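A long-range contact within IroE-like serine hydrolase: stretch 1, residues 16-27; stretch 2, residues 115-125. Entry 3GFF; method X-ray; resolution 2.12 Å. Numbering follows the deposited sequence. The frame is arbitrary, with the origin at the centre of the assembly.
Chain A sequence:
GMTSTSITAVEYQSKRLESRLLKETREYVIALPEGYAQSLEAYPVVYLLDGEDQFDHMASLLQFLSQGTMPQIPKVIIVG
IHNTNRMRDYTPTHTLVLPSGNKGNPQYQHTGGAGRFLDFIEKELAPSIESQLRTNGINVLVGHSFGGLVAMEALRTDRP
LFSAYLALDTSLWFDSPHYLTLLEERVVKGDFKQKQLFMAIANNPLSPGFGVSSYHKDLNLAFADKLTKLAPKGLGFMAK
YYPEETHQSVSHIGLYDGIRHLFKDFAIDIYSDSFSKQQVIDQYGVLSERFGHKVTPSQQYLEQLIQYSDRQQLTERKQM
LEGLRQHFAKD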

# COMPACT_ATOMS: atom_id res chain seq x y z
N ARG A 16 23.72 -13.28 -3.66
CA ARG A 16 23.77 -14.74 -3.71
C ARG A 16 24.57 -15.33 -2.55
O ARG A 16 25.61 -14.79 -2.15
N LEU A 17 24.09 -16.46 -2.07
CA LEU A 17 24.74 -17.20 -1.02
C LEU A 17 24.70 -18.70 -1.36
O LEU A 17 23.63 -19.25 -1.68
N GLU A 18 25.85 -19.35 -1.30
CA GLU A 18 25.91 -20.80 -1.50
C GLU A 18 25.47 -21.43 -0.20
O GLU A 18 26.18 -21.32 0.78
N SER A 19 24.29 -22.06 -0.17
CA SER A 19 23.81 -22.72 1.04
C SER A 19 24.40 -24.10 1.13
O SER A 19 24.10 -24.95 0.32
N ARG A 20 25.28 -24.29 2.11
CA ARG A 20 25.85 -25.60 2.42
C ARG A 20 24.76 -26.53 2.99
O ARG A 20 24.74 -27.72 2.70
N LEU A 21 23.89 -25.96 3.84
CA LEU A 21 22.74 -26.63 4.43
C LEU A 21 21.72 -27.12 3.39
O LEU A 21 21.30 -28.25 3.46
N LEU A 22 21.30 -26.23 2.50
CA LEU A 22 20.34 -26.56 1.45
C LEU A 22 21.00 -27.17 0.19
O LEU A 22 20.31 -27.67 -0.70
N LYS A 23 22.33 -27.16 0.12
CA LYS A 23 23.08 -27.75 -1.00
C LYS A 23 22.68 -27.12 -2.35
O LYS A 23 22.55 -27.80 -3.37
N GLU A 24 22.49 -25.80 -2.33
CA GLU A 24 22.11 -25.04 -3.52
C GLU A 24 22.52 -23.59 -3.37
O GLU A 24 22.89 -23.14 -2.29
N THR A 25 22.44 -22.87 -4.48
CA THR A 25 22.63 -21.44 -4.50
C THR A 25 21.31 -20.82 -4.10
O THR A 25 20.25 -21.24 -4.58
N ARG A 26 21.37 -19.86 -3.19
CA ARG A 26 20.21 -19.14 -2.74
C ARG A 26 20.35 -17.66 -3.12
O ARG A 26 21.37 -17.05 -2.87
N GLU A 27 19.31 -17.10 -3.74
CA GLU A 27 19.28 -15.69 -4.12
C GLU A 27 18.41 -14.88 -3.18
O GLU A 27 17.43 -15.38 -2.57
N GLY A 115 11.97 -26.54 8.66
CA GLY A 115 13.00 -26.56 9.73
C GLY A 115 14.36 -26.21 9.21
O GLY A 115 15.06 -25.34 9.75
N ARG A 116 14.73 -26.87 8.13
CA ARG A 116 16.00 -26.67 7.46
C ARG A 116 16.12 -25.32 6.78
O ARG A 116 17.21 -24.76 6.77
N PHE A 117 15.04 -24.83 6.19
CA PHE A 117 15.04 -23.50 5.60
C PHE A 117 15.23 -22.42 6.70
O PHE A 117 15.96 -21.43 6.48
N LEU A 118 14.59 -22.60 7.86
CA LEU A 118 14.82 -21.69 8.99
C LEU A 118 16.29 -21.80 9.44
O LEU A 118 16.93 -20.80 9.79
N ASP A 119 16.83 -23.01 9.45
CA ASP A 119 18.24 -23.21 9.81
C ASP A 119 19.12 -22.45 8.82
O ASP A 119 20.13 -21.84 9.20
N PHE A 120 18.75 -22.51 7.54
CA PHE A 120 19.44 -21.74 6.49
C PHE A 120 19.49 -20.24 6.82
O PHE A 120 20.52 -19.59 6.65
N ILE A 121 18.38 -19.70 7.31
CA ILE A 121 18.30 -18.29 7.67
C ILE A 121 19.22 -18.00 8.87
O ILE A 121 20.03 -17.09 8.82
N GLU A 122 19.13 -18.81 9.92
CA GLU A 122 19.91 -18.55 11.13
C GLU A 122 21.36 -18.88 11.05
O GLU A 122 22.17 -18.19 11.68
N LYS A 123 21.69 -19.95 10.33
CA LYS A 123 23.05 -20.44 10.30
C LYS A 123 23.86 -19.86 9.13
O LYS A 123 25.05 -19.74 9.25
N GLU A 124 23.19 -19.46 8.05
CA GLU A 124 23.88 -18.93 6.89
C GLU A 124 23.45 -17.52 6.48
O GLU A 124 24.27 -16.59 6.52
N LEU A 125 22.19 -17.33 6.13
CA LEU A 125 21.77 -16.01 5.65
C LEU A 125 21.93 -14.85 6.69
O LEU A 125 22.63 -13.87 6.40

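Stretch 1 is a hairpin whose strands, 16-19 and 24-27, are joined by a turn, and it packs against one side of helix 115-125. The polar centre is Glu124. Its CB points toward the hairpin; chi1 m sets the direction and chi2 t extends the chain, so that the carboxylate reaches the strand end and the turn. There Glu124 OE1 accepts a hydrogen bond from Ser19 OG (2.6 Å), while Glu124 OE2 accepts one from Leu21 N (3.0 Å) and a weak one from Arg20 N (2.9 Å). A carboxylate suits this place because it offers two acceptor oxygens to a cluster of donors. Ser19, with chi1 t, serves both sides: Ser19 OG also accepts a hydrogen bond from Leu22 N (2.8 Å), tying the turn back to the end of the first strand.

The rest of the contact is largely apolar. Leu17, t/t, points toward the helix, its branched end filling space beside Phe120 and setting CD1 3.8 Å from Leu125 CD1. Leu21, chi1 -97° between wells, packs CD1 3.5 Å from Asp119 O. Leu22 starts sideways, but m/t brings CD1 to 3.7 Å from Phe120 CB and to the Phe117 ring edge. Arg26 suits a mixed site: its methylene CG covers one face of Phe120 while its NE salt-bridges Glu24.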

# COMPACT_ATOMS: atom_id res chain seq x y z
CB ARG A 16 24.39 -15.26 -5.00
CG ARG A 16 23.44 -15.27 -6.14
CD ARG A 16 24.15 -15.17 -7.47
NE ARG A 16 23.19 -14.70 -8.47
CZ ARG A 16 22.70 -15.42 -9.47
NH1 ARG A 16 23.11 -16.68 -9.68
NH2 ARG A 16 21.81 -14.85 -10.31
CB LEU A 17 23.98 -16.91 0.28
CG LEU A 17 24.51 -17.33 1.64
CD1 LEU A 17 23.70 -16.68 2.74
CD2 LEU A 17 24.47 -18.83 1.75
CB GLU A 18 27.32 -21.27 -1.87
CG GLU A 18 27.80 -20.82 -3.23
CD GLU A 18 26.83 -21.14 -4.38
OE1 GLU A 18 26.73 -22.34 -4.79
OE2 GLU A 18 26.18 -20.20 -4.88
CB SER A 19 22.28 -22.85 1.09
OG SER A 19 21.88 -23.54 2.26
CB ARG A 20 26.91 -25.40 3.48
CG ARG A 20 27.93 -24.34 3.09
CD ARG A 20 29.21 -24.88 2.85
NE ARG A 20 29.67 -25.43 4.10
CZ ARG A 20 30.76 -26.17 4.23
NH1 ARG A 20 31.54 -26.44 3.17
NH2 ARG A 20 31.07 -26.65 5.42
CB LEU A 21 21.97 -25.67 5.37
CG LEU A 21 22.28 -25.77 6.85
CD1 LEU A 21 21.74 -24.59 7.65
CD2 LEU A 21 21.68 -27.11 7.34
CB LEU A 22 19.45 -25.32 1.13
CG LEU A 22 18.57 -24.85 2.31
CD1 LEU A 22 17.71 -23.62 2.03
CD2 LEU A 22 17.69 -26.02 2.79
CB LYS A 23 22.92 -29.29 -1.00
CG LYS A 23 24.10 -30.05 -1.61
CD LYS A 23 23.93 -31.58 -1.58
CE LYS A 23 25.27 -32.33 -1.83
NZ LYS A 23 25.97 -32.06 -3.16
CB GLU A 24 20.58 -25.11 -3.76
CG GLU A 24 19.75 -24.58 -2.61
CD GLU A 24 18.23 -24.82 -2.74
OE1 GLU A 24 17.78 -25.66 -3.54
OE2 GLU A 24 17.47 -24.19 -1.99
CB THR A 25 22.93 -20.96 -5.92
OG1 THR A 25 24.06 -21.68 -6.41
CG2 THR A 25 23.23 -19.44 -5.95
CB ARG A 26 20.02 -19.31 -1.22
CG ARG A 26 19.24 -20.55 -0.80
CD ARG A 26 17.92 -20.57 -1.58
NE ARG A 26 16.88 -21.37 -0.97
CZ ARG A 26 15.69 -20.93 -0.55
NH1 ARG A 26 15.28 -19.70 -0.71
NH2 ARG A 26 14.87 -21.79 -0.01
CB GLU A 27 18.80 -15.51 -5.57
CG GLU A 27 19.81 -16.03 -6.57
CD GLU A 27 19.34 -15.92 -8.02
OE1 GLU A 27 18.11 -15.86 -8.29
OE2 GLU A 27 20.22 -15.92 -8.89
CB ARG A 116 16.28 -27.83 6.51
CG ARG A 116 16.53 -29.13 7.32
CD ARG A 116 15.95 -30.41 6.70
NE ARG A 116 16.72 -31.27 5.79
CZ ARG A 116 17.96 -31.11 5.30
NH1 ARG A 116 18.73 -30.04 5.54
NH2 ARG A 116 18.42 -32.07 4.50
CB PHE A 117 13.77 -23.31 4.75
CG PHE A 117 13.54 -21.90 4.29
CD1 PHE A 117 14.26 -21.38 3.24
CD2 PHE A 117 12.57 -21.10 4.89
CE1 PHE A 117 14.01 -20.08 2.79
CE2 PHE A 117 12.34 -19.82 4.46
CZ PHE A 117 13.06 -19.30 3.42
CB LEU A 118 13.86 -21.98 10.15
CG LEU A 118 12.45 -21.41 9.95
CD1 LEU A 118 11.41 -22.12 10.85
CD2 LEU A 118 12.50 -19.85 10.16
CB ASP A 119 18.60 -24.68 9.80
CG ASP A 119 18.00 -25.44 10.97
OD1 ASP A 119 17.54 -24.84 11.96
OD2 ASP A 119 17.96 -26.65 10.87
CB PHE A 120 18.81 -21.98 5.11
CG PHE A 120 18.91 -20.77 4.17
CD1 PHE A 120 20.13 -20.40 3.60
CD2 PHE A 120 17.77 -20.02 3.84
CE1 PHE A 120 20.23 -19.29 2.73
CE2 PHE A 120 17.87 -18.87 2.98
CZ PHE A 120 19.11 -18.52 2.45
CB ILE A 121 16.84 -17.85 7.96
CG1 ILE A 121 16.01 -17.92 6.67
CG2 ILE A 121 16.80 -16.41 8.60
CD1 ILE A 121 14.52 -17.69 6.88
CB GLU A 122 19.30 -19.29 12.33
CG GLU A 122 17.93 -18.75 12.69
CD GLU A 122 17.44 -19.20 14.04
OE1 GLU A 122 16.97 -20.34 14.19
OE2 GLU A 122 17.47 -18.37 14.95
CB LYS A 123 23.07 -21.97 10.30
CG LYS A 123 22.40 -22.60 11.52
CD LYS A 123 23.19 -22.39 12.80
CE LYS A 123 22.62 -23.26 13.98
NZ LYS A 123 23.41 -23.10 15.26
CB GLU A 124 23.71 -19.89 5.73
CG GLU A 124 24.23 -21.28 6.01
CD GLU A 124 23.91 -22.30 4.93
OE1 GLU A 124 22.84 -22.22 4.30
OE2 GLU A 124 24.71 -23.21 4.73
CB LEU A 125 20.35 -16.06 5.07
CG LEU A 125 19.85 -14.77 4.37
CD1 LEU A 125 20.67 -14.38 3.15
CD2 LEU A 125 18.36 -14.88 4.00